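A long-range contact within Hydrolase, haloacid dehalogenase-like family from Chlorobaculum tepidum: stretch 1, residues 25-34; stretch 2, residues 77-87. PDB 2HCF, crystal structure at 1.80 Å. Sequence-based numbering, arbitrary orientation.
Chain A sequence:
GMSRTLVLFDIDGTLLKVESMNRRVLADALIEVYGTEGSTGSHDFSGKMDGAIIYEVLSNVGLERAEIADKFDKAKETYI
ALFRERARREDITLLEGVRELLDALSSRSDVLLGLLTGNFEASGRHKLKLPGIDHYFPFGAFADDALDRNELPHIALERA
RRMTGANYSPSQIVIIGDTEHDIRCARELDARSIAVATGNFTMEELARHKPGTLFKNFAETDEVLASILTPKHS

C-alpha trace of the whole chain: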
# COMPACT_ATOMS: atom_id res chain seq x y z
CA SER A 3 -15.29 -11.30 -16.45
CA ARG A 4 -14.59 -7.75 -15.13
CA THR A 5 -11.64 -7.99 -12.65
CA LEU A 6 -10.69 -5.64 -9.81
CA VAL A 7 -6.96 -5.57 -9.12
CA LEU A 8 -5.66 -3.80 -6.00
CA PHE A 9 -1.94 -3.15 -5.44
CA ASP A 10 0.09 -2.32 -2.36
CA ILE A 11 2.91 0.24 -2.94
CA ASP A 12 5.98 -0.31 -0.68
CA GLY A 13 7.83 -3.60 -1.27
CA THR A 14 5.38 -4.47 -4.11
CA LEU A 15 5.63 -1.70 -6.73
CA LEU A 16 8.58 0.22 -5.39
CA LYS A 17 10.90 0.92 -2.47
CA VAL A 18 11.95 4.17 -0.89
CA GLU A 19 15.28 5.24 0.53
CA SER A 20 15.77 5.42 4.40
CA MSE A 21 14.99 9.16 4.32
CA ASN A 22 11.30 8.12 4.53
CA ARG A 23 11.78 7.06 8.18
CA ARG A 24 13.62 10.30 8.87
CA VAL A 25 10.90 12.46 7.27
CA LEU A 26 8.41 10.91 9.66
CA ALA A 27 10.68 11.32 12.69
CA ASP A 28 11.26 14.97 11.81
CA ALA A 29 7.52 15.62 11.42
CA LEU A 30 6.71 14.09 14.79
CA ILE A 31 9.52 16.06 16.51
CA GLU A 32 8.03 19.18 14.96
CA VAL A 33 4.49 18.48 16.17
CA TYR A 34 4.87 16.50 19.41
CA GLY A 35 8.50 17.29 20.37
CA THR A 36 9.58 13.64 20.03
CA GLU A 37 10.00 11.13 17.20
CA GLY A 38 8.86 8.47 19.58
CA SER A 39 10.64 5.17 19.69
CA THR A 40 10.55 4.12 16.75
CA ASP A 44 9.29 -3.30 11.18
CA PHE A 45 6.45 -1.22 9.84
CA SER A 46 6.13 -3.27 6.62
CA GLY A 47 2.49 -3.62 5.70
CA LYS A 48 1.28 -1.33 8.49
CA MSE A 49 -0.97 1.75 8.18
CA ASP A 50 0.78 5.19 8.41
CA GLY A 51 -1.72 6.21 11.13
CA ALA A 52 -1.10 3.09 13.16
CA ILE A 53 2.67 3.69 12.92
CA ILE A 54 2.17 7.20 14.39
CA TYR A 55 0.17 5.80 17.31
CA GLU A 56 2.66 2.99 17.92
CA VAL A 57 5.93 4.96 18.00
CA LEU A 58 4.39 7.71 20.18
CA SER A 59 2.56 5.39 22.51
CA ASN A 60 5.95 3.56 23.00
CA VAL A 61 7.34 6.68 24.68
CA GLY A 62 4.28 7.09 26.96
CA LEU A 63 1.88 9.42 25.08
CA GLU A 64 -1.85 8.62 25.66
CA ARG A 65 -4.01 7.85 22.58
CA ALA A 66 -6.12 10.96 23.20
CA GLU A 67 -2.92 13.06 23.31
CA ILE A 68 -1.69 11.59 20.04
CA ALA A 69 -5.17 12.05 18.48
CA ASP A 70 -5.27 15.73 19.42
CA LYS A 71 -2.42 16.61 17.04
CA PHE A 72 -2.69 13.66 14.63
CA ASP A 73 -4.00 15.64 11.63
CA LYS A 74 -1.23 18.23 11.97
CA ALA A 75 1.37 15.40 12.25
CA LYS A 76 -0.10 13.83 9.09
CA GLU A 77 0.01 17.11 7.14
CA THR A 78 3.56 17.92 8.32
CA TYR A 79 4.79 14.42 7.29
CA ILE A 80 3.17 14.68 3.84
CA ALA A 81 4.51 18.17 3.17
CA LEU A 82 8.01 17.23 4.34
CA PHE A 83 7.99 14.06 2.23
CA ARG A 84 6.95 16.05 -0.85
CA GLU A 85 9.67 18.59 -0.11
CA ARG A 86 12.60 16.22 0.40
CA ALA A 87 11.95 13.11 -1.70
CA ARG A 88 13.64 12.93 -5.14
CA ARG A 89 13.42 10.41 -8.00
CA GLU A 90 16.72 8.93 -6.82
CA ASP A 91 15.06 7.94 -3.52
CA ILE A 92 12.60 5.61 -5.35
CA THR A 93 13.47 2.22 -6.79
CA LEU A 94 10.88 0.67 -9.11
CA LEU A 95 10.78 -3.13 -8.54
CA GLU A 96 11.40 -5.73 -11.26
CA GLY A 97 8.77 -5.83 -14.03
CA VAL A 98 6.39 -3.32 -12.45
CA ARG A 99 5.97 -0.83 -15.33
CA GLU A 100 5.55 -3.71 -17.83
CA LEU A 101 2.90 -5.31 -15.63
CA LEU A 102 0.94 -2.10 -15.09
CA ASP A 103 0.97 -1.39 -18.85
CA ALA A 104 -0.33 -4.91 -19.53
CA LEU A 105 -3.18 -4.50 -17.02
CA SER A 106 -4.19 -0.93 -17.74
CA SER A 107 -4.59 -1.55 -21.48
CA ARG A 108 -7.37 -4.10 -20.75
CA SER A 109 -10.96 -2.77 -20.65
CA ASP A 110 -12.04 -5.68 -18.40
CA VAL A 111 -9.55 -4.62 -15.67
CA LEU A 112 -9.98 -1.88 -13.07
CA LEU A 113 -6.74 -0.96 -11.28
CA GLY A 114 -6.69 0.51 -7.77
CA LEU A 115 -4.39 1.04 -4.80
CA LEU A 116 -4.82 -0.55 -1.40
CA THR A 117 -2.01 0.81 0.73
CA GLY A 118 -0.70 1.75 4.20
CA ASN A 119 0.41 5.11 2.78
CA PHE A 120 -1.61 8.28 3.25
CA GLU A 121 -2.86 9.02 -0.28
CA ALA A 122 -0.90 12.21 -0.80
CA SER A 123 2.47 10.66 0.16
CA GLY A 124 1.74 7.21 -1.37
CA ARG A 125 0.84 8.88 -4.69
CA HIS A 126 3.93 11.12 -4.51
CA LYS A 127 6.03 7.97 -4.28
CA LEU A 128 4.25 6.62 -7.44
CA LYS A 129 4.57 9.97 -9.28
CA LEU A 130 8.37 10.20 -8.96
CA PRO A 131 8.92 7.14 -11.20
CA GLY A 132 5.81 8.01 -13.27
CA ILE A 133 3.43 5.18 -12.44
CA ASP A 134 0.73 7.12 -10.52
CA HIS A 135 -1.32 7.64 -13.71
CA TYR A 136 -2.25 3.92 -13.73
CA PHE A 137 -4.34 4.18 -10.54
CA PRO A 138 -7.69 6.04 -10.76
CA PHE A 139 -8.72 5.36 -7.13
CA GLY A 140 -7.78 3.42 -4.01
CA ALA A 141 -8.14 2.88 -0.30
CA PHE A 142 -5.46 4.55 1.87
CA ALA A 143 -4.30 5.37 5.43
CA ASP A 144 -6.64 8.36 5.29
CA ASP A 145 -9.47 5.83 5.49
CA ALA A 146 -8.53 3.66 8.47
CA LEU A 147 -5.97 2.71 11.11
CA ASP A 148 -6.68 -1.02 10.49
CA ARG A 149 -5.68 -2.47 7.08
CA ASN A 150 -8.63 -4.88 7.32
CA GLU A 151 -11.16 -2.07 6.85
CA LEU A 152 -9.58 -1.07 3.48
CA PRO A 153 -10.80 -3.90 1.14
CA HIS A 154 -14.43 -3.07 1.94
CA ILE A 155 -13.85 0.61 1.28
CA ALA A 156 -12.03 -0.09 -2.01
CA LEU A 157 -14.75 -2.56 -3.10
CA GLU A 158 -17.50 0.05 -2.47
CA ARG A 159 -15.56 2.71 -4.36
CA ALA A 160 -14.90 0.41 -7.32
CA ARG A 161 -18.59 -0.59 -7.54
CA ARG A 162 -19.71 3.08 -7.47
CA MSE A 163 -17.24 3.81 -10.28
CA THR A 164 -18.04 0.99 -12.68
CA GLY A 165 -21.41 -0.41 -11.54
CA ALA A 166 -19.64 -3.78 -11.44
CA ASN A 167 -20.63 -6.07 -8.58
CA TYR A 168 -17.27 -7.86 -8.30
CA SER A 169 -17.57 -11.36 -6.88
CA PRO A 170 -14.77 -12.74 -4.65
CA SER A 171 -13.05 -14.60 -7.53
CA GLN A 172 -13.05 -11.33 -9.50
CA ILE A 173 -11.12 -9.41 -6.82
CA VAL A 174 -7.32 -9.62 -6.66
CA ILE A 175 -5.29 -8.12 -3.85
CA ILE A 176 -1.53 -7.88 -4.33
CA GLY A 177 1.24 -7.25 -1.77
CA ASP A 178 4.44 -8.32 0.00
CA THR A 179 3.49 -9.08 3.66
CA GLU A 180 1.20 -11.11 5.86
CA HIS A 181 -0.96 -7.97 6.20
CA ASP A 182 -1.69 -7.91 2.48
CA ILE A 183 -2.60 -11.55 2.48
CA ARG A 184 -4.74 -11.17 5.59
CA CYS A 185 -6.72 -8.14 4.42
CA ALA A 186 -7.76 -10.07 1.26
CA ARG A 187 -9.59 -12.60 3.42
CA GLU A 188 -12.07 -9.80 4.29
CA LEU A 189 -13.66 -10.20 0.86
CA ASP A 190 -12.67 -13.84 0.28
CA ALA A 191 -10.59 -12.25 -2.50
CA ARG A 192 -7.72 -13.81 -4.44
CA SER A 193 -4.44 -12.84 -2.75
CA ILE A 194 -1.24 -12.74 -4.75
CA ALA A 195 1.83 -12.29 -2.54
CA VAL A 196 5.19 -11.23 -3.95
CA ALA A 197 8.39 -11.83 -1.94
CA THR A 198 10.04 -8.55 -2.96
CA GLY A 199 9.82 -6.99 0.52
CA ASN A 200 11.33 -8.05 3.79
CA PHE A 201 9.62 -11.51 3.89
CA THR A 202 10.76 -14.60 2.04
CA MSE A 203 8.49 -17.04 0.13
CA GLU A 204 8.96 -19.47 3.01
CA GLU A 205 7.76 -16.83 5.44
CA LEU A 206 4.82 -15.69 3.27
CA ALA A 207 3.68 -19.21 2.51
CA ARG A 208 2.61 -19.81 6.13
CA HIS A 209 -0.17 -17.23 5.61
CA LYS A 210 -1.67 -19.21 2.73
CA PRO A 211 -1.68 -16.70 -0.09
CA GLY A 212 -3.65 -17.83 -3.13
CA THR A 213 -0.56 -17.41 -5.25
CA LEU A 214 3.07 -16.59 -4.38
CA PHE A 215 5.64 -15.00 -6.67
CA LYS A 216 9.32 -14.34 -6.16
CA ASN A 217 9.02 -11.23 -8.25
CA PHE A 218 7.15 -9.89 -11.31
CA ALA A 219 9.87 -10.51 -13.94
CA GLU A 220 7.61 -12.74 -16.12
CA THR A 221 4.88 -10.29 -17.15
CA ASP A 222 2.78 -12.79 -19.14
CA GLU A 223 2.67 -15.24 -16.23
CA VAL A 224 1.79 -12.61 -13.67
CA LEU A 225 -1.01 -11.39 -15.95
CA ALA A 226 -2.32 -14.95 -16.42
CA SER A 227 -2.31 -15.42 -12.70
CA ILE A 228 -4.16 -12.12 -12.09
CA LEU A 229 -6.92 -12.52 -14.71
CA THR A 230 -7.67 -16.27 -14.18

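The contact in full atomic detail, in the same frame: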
# COMPACT_ATOMS: atom_id res chain seq x y z
N VAL A 25 11.98 11.51 7.51
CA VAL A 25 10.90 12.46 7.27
C VAL A 25 9.81 12.32 8.33
O VAL A 25 9.34 13.31 8.88
CB VAL A 25 10.29 12.26 5.86
CG1 VAL A 25 8.95 13.01 5.70
CG2 VAL A 25 11.25 12.68 4.79
N LEU A 26 9.40 11.10 8.62
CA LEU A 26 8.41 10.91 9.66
C LEU A 26 8.93 11.38 11.02
O LEU A 26 8.22 12.09 11.74
CB LEU A 26 7.92 9.46 9.75
CG LEU A 26 6.78 9.25 10.77
CD1 LEU A 26 5.52 10.04 10.46
CD2 LEU A 26 6.43 7.78 10.86
N ALA A 27 10.14 10.97 11.38
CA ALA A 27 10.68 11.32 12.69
C ALA A 27 10.74 12.84 12.86
O ALA A 27 10.34 13.37 13.90
CB ALA A 27 12.06 10.70 12.88
N ASP A 28 11.22 13.52 11.84
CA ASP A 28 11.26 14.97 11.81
C ASP A 28 9.89 15.65 11.94
O ASP A 28 9.79 16.73 12.54
CB ASP A 28 11.97 15.47 10.53
CG ASP A 28 13.48 15.36 10.63
OD1 ASP A 28 13.99 15.08 11.74
OD2 ASP A 28 14.18 15.56 9.60
N ALA A 29 8.85 15.05 11.36
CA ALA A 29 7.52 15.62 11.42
C ALA A 29 6.95 15.47 12.82
O ALA A 29 6.34 16.40 13.37
CB ALA A 29 6.61 14.96 10.40
N LEU A 30 7.16 14.31 13.43
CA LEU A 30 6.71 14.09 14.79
C LEU A 30 7.46 14.96 15.82
O LEU A 30 6.86 15.44 16.78
CB LEU A 30 6.83 12.60 15.16
CG LEU A 30 5.99 11.66 14.30
CD1 LEU A 30 6.14 10.24 14.77
CD2 LEU A 30 4.49 12.04 14.33
N ILE A 31 8.77 15.13 15.64
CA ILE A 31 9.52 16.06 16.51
C ILE A 31 8.92 17.46 16.41
O ILE A 31 8.72 18.14 17.42
CB ILE A 31 11.02 16.11 16.13
CG1 ILE A 31 11.71 14.80 16.53
CG2 ILE A 31 11.71 17.29 16.83
CD1 ILE A 31 13.09 14.58 15.87
N GLU A 32 8.61 17.88 15.19
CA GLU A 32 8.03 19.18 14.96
C GLU A 32 6.68 19.39 15.64
O GLU A 32 6.41 20.47 16.15
CB GLU A 32 7.89 19.46 13.47
CG GLU A 32 7.36 20.85 13.21
CD GLU A 32 7.43 21.27 11.74
OE1 GLU A 32 8.22 20.68 10.96
OE2 GLU A 32 6.67 22.23 11.40
N VAL A 33 5.85 18.36 15.68
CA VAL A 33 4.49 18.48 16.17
C VAL A 33 4.38 18.11 17.65
O VAL A 33 3.77 18.84 18.42
CB VAL A 33 3.54 17.63 15.32
CG1 VAL A 33 2.15 17.53 15.92
CG2 VAL A 33 3.46 18.22 13.88
N TYR A 34 4.97 16.98 18.03
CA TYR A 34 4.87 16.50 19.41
C TYR A 34 6.12 16.75 20.28
O TYR A 34 6.07 16.55 21.49
CB TYR A 34 4.61 14.99 19.41
CG TYR A 34 3.31 14.56 18.77
CD1 TYR A 34 2.12 14.57 19.48
CD2 TYR A 34 3.30 14.12 17.45
CE1 TYR A 34 0.93 14.14 18.88
CE2 TYR A 34 2.13 13.70 16.85
CZ TYR A 34 0.96 13.70 17.56
OH TYR A 34 -0.19 13.30 16.94
N GLU A 77 -0.24 16.08 8.13
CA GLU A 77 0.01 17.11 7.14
C GLU A 77 1.49 17.50 7.07
O GLU A 77 2.02 17.77 6.00
CB GLU A 77 -0.83 18.36 7.44
N THR A 78 2.14 17.57 8.23
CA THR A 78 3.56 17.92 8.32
C THR A 78 4.41 16.83 7.63
O THR A 78 5.27 17.15 6.81
CB THR A 78 3.99 18.14 9.80
OG1 THR A 78 3.19 19.20 10.38
CG2 THR A 78 5.48 18.50 9.92
N TYR A 79 4.11 15.57 7.92
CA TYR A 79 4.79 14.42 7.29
C TYR A 79 4.66 14.47 5.75
O TYR A 79 5.65 14.38 5.02
CB TYR A 79 4.22 13.10 7.85
CG TYR A 79 4.59 11.91 6.99
CD1 TYR A 79 5.89 11.45 6.94
CD2 TYR A 79 3.64 11.28 6.19
CE1 TYR A 79 6.25 10.39 6.12
CE2 TYR A 79 3.99 10.22 5.38
CZ TYR A 79 5.30 9.78 5.35
OH TYR A 79 5.67 8.73 4.55
N ILE A 80 3.43 14.65 5.27
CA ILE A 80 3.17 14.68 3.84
C ILE A 80 3.94 15.81 3.17
O ILE A 80 4.60 15.61 2.13
CB ILE A 80 1.64 14.82 3.55
CG1 ILE A 80 0.92 13.54 3.97
CG2 ILE A 80 1.39 15.14 2.10
CD1 ILE A 80 -0.58 13.66 4.11
N ALA A 81 3.86 17.01 3.74
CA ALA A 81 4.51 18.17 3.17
C ALA A 81 6.02 17.99 3.16
O ALA A 81 6.69 18.28 2.15
CB ALA A 81 4.15 19.41 3.97
N LEU A 82 6.56 17.46 4.25
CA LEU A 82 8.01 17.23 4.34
C LEU A 82 8.48 16.17 3.35
O LEU A 82 9.53 16.32 2.72
CB LEU A 82 8.37 16.81 5.75
CG LEU A 82 9.68 17.31 6.32
CD1 LEU A 82 9.90 18.81 6.06
CD2 LEU A 82 9.67 16.99 7.83
N PHE A 83 7.67 15.11 3.18
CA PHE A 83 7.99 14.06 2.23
C PHE A 83 8.04 14.65 0.82
O PHE A 83 9.01 14.43 0.08
CB PHE A 83 7.01 12.88 2.33
CG PHE A 83 7.41 11.71 1.50
CD1 PHE A 83 8.50 10.93 1.86
CD2 PHE A 83 6.81 11.47 0.26
CE1 PHE A 83 8.93 9.87 1.06
CE2 PHE A 83 7.25 10.43 -0.57
CZ PHE A 83 8.30 9.63 -0.17
N ARG A 84 7.04 15.46 0.48
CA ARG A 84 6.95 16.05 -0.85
C ARG A 84 8.09 17.02 -1.09
O ARG A 84 8.54 17.19 -2.23
CB ARG A 84 5.57 16.70 -1.08
CG ARG A 84 4.42 15.62 -1.16
CD ARG A 84 3.02 16.10 -1.63
N GLU A 85 8.58 17.64 -0.03
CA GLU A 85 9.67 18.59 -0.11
C GLU A 85 11.01 17.90 -0.33
O GLU A 85 11.82 18.36 -1.10
CB GLU A 85 9.74 19.38 1.20
CG GLU A 85 10.53 20.65 1.12
CD GLU A 85 11.03 21.12 2.48
OE1 GLU A 85 10.26 21.09 3.48
OE2 GLU A 85 12.22 21.54 2.54
N ARG A 86 11.25 16.80 0.38
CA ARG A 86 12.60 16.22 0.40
C ARG A 86 12.82 15.09 -0.59
O ARG A 86 13.93 14.91 -1.07
CB ARG A 86 12.93 15.70 1.80
CG ARG A 86 12.98 16.74 2.87
CD ARG A 86 13.37 16.05 4.16
NE ARG A 86 13.35 16.94 5.31
CZ ARG A 86 13.49 16.53 6.57
NH1 ARG A 86 13.65 15.24 6.85
NH2 ARG A 86 13.47 17.42 7.55
N ALA A 87 11.80 14.27 -0.83
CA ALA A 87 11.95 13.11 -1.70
C ALA A 87 12.34 13.51 -3.13
O ALA A 87 11.84 14.50 -3.66
CB ALA A 87 10.68 12.31 -1.72

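Residues 25-34 and 77-86 are helical and pack side by side, their axes approaching to 8.5 Å with an angle of 137° between their N-to-C directions, so the two run roughly, but not strictly, antiparallel. The helices come close at Ala29 and Tyr79, where CA of Ala29 lies 5.1 Å from CA of Tyr79. The small side chain of Ala29 points toward the second helix and rests against its backbone, with Ala29 CB 3.6 Å from Tyr79 N and 3.7 Å from Thr78 CG2.

Most of the contact is apolar, and Val25 contributes the largest covered area. Its side chain is a knob in a hole formed by Tyr79, Leu82, Phe83 and Arg86. Val25 CG1 reaches the floor of this hole, 3.6 Å from Tyr79 O and 3.5 Å from Phe83 N, two atoms already joined by the helical hydrogen bond from Phe83 N to Tyr79 O. Val25 CG1 also lies 3.8 Å from Leu82 CB and 3.7 Å from Tyr79 CD1. Although the CA-to-CB bond of Tyr79 points sideways, the end of its side chain comes nearer the first helix, and its ring also packs against Leu26, with Tyr79 CD1 3.8 Å from Leu26 CD1. Leu82 extends the apolar surface to Asp28, its CD2 lying 3.9 Å from Asp28 CB.

The polar link is a salt bridge between Asp28 and Arg86. Both terminal nitrogens of the guanidinium donate to a single carboxylate oxygen, Arg86 NH1 to Asp28 OD2 at 2.8 Å and Arg86 NH2 to Asp28 OD2 at 2.9 Å. The acceptor lies at the guanidinium edge, near its plane, which lets one oxygen serve both donors.

Farther along, Thr78 meets Val33 and Glu32 by van der Waals contact: Thr78 OG1 is 3.6 Å from Val33 CG2, and Thr78 CG2 is 3.7 Å from Glu32 OE1.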